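Local coordinates for staphylococcal nuclease domain-containing protein 1 (Drosophila melanogaster, PDB 2WAC) that cleaves both DNA and RNA as an endonuclease, works with the RNA-induced silencing complex, and binds symmetrically dimethylated arginine peptides through its Tudor domain, at residues A[16-21]-A[114-119]. Residues are numbered along the deposited sequence; the frame is centred on the assembly and turned at random.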
loop_
_atom_site.group_PDB
_atom_site.type_symbol
_atom_site.label_atom_id
_atom_site.label_comp_id
_atom_site.label_asym_id
_atom_site.label_seq_id
_atom_site.Cartn_x
_atom_site.Cartn_y
_atom_site.Cartn_z
ATOM N N LEU A 16 7.379 2.837 3.854
ATOM C CA LEU A 16 7.596 2.101 2.602
ATOM C C LEU A 16 6.866 0.757 2.515
ATOM O O LEU A 16 7.333 -0.175 1.860
ATOM C CB LEU A 16 9.090 1.964 2.268
ATOM C CG LEU A 16 9.804 3.216 1.743
ATOM C CD1 LEU A 16 11.289 2.963 1.614
ATOM C CD2 LEU A 16 9.239 3.673 0.407
ATOM N N THR A 17 5.728 0.660 3.196
ATOM C CA THR A 17 4.755 -0.364 2.852
ATOM C C THR A 17 3.903 0.232 1.735
ATOM O O THR A 17 3.883 1.453 1.543
ATOM C CB THR A 17 3.884 -0.831 4.054
ATOM O OG1 THR A 17 2.995 0.215 4.463
ATOM C CG2 THR A 17 4.755 -1.265 5.233
ATOM N N PHE A 18 3.230 -0.624 0.975
ATOM C CA PHE A 18 2.402 -0.160 -0.130
ATOM C C PHE A 18 1.201 -1.071 -0.319
ATOM O O PHE A 18 1.243 -2.247 0.042
ATOM C CB PHE A 18 3.220 -0.057 -1.431
ATOM C CG PHE A 18 3.801 -1.369 -1.893
ATOM C CD1 PHE A 18 5.051 -1.789 -1.444
ATOM C CD2 PHE A 18 3.097 -2.184 -2.776
ATOM C CE1 PHE A 18 5.589 -3.005 -1.862
ATOM C CE2 PHE A 18 3.624 -3.403 -3.197
ATOM C CZ PHE A 18 4.875 -3.813 -2.742
ATOM N N PHE A 19 0.131 -0.513 -0.877
ATOM C CA PHE A 19 -1.038 -1.291 -1.255
ATOM C C PHE A 19 -1.063 -1.469 -2.763
ATOM O O PHE A 19 -0.803 -0.525 -3.515
ATOM C CB PHE A 19 -2.325 -0.604 -0.790
ATOM C CG PHE A 19 -2.556 -0.676 0.692
ATOM C CD1 PHE A 19 -1.846 0.143 1.565
ATOM C CD2 PHE A 19 -3.504 -1.549 1.217
ATOM C CE1 PHE A 19 -2.065 0.084 2.940
ATOM C CE2 PHE A 19 -3.730 -1.616 2.584
ATOM C CZ PHE A 19 -3.008 -0.797 3.450
ATOM N N ALA A 20 -1.381 -2.684 -3.198
ATOM C CA ALA A 20 -1.455 -2.995 -4.618
ATOM C C ALA A 20 -2.773 -3.676 -4.979
ATOM O O ALA A 20 -3.284 -4.499 -4.219
ATOM C CB ALA A 20 -0.274 -3.865 -5.033
ATOM N N GLN A 21 -3.315 -3.310 -6.140
ATOM C CA GLN A 21 -4.471 -3.988 -6.721
ATOM C C GLN A 21 -4.004 -4.947 -7.807
ATOM O O GLN A 21 -3.061 -4.649 -8.536
ATOM C CB GLN A 21 -5.437 -2.978 -7.350
ATOM C CG GLN A 21 -6.185 -2.083 -6.374
ATOM C CD GLN A 21 -6.901 -0.929 -7.069
ATOM O OE1 GLN A 21 -6.652 -0.640 -8.241
ATOM N NE2 GLN A 21 -7.781 -0.253 -6.339
ATOM N N THR A 114 -4.143 -5.000 -1.316
ATOM C CA THR A 114 -3.382 -5.781 -0.341
ATOM C C THR A 114 -2.105 -5.036 0.031
ATOM O O THR A 114 -1.399 -4.534 -0.845
ATOM C CB THR A 114 -3.026 -7.183 -0.901
ATOM O OG1 THR A 114 -4.215 -7.821 -1.384
ATOM C CG2 THR A 114 -2.381 -8.065 0.172
ATOM N N GLU A 115 -1.816 -4.967 1.331
ATOM C CA GLU A 115 -0.604 -4.311 1.818
ATOM C C GLU A 115 0.615 -5.235 1.789
ATOM O O GLU A 115 0.523 -6.414 2.134
ATOM C CB GLU A 115 -0.812 -3.761 3.232
ATOM C CG GLU A 115 0.271 -2.780 3.674
ATOM C CD GLU A 115 0.007 -2.158 5.036
ATOM O OE1 GLU A 115 -0.941 -2.585 5.734
ATOM O OE2 GLU A 115 0.762 -1.236 5.408
ATOM N N TYR A 116 1.752 -4.677 1.375
ATOM C CA TYR A 116 3.031 -5.384 1.361
ATOM C C TYR A 116 4.123 -4.501 1.939
ATOM O O TYR A 116 4.007 -3.276 1.921
ATOM C CB TYR A 116 3.430 -5.763 -0.068
ATOM C CG TYR A 116 2.432 -6.628 -0.790
ATOM C CD1 TYR A 116 2.477 -8.017 -0.678
ATOM C CD2 TYR A 116 1.440 -6.059 -1.593
ATOM C CE1 TYR A 116 1.560 -8.819 -1.341
ATOM C CE2 TYR A 116 0.514 -6.855 -2.260
ATOM C CZ TYR A 116 0.584 -8.234 -2.132
ATOM O OH TYR A 116 -0.323 -9.033 -2.788
ATOM N N ALA A 117 5.186 -5.124 2.438
ATOM C CA ALA A 117 6.403 -4.404 2.793
ATOM C C ALA A 117 7.365 -4.478 1.613
ATOM O O ALA A 117 7.556 -5.554 1.040
ATOM C CB ALA A 117 7.036 -5.009 4.037
ATOM N N LEU A 118 7.958 -3.344 1.237
ATOM C CA LEU A 118 8.975 -3.341 0.183
ATOM C C LEU A 118 10.193 -4.103 0.692
ATOM O O LEU A 118 10.817 -3.712 1.682
ATOM C CB LEU A 118 9.344 -1.915 -0.248
ATOM C CG LEU A 118 10.203 -1.742 -1.511
ATOM C CD1 LEU A 118 9.484 -2.231 -2.766
ATOM C CD2 LEU A 118 10.626 -0.289 -1.674
ATOM N N ALA A 119 10.509 -5.203 0.013
ATOM C CA ALA A 119 11.480 -6.182 0.505
ATOM C C ALA A 119 12.878 -5.612 0.740
ATOM O O ALA A 119 13.463 -4.993 -0.150
ATOM C CB ALA A 119 11.545 -7.385 -0.430
HETATM O O HOH W 1 -3.983 -7.086 -4.261
#
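The Glu-115 side chain crosses obliquely over the ring of Phe-19, with CB over one face, 3.8 Å from the ring centroid, in a CH-pi contact. Its CG stands anti to the backbone N (chi1 -166°) and the chain stays extended, so the carboxylate reaches over the rim at CZ and CE1, its plane only 20° from that of the ring. There OE2, through its anti lone pair, accepts a 2.8 Å hydrogen bond from OG1 of Thr-17, a short-armed hydroxyl also bonded to Thr-13. Glutamate suits this place because its methylenes cover the aromatic while its acid reaches the threonine; an alanine here would probably leave the Phe-19 face less well packed and would lose the bond to Thr-17. On the other face of the sheet, Phe-18 holds CG in the crowded position between backbone N and carbonyl carbon (chi1 61°), turning its flat apolar ring in to offer a face to CB of Tyr-116, 3.6 Å from CZ of Phe-18; the two rings meet obliquely, and Leu-148 touches both. Backbone N-H and C=O groups of Phe-18 and Tyr-116 bond both ways. Antiparallel strands 17-22 and 113-118 thus join in the five-stranded sheet of the SN-like domain, consistent with the OB-fold barrel of staphylococcal nuclease.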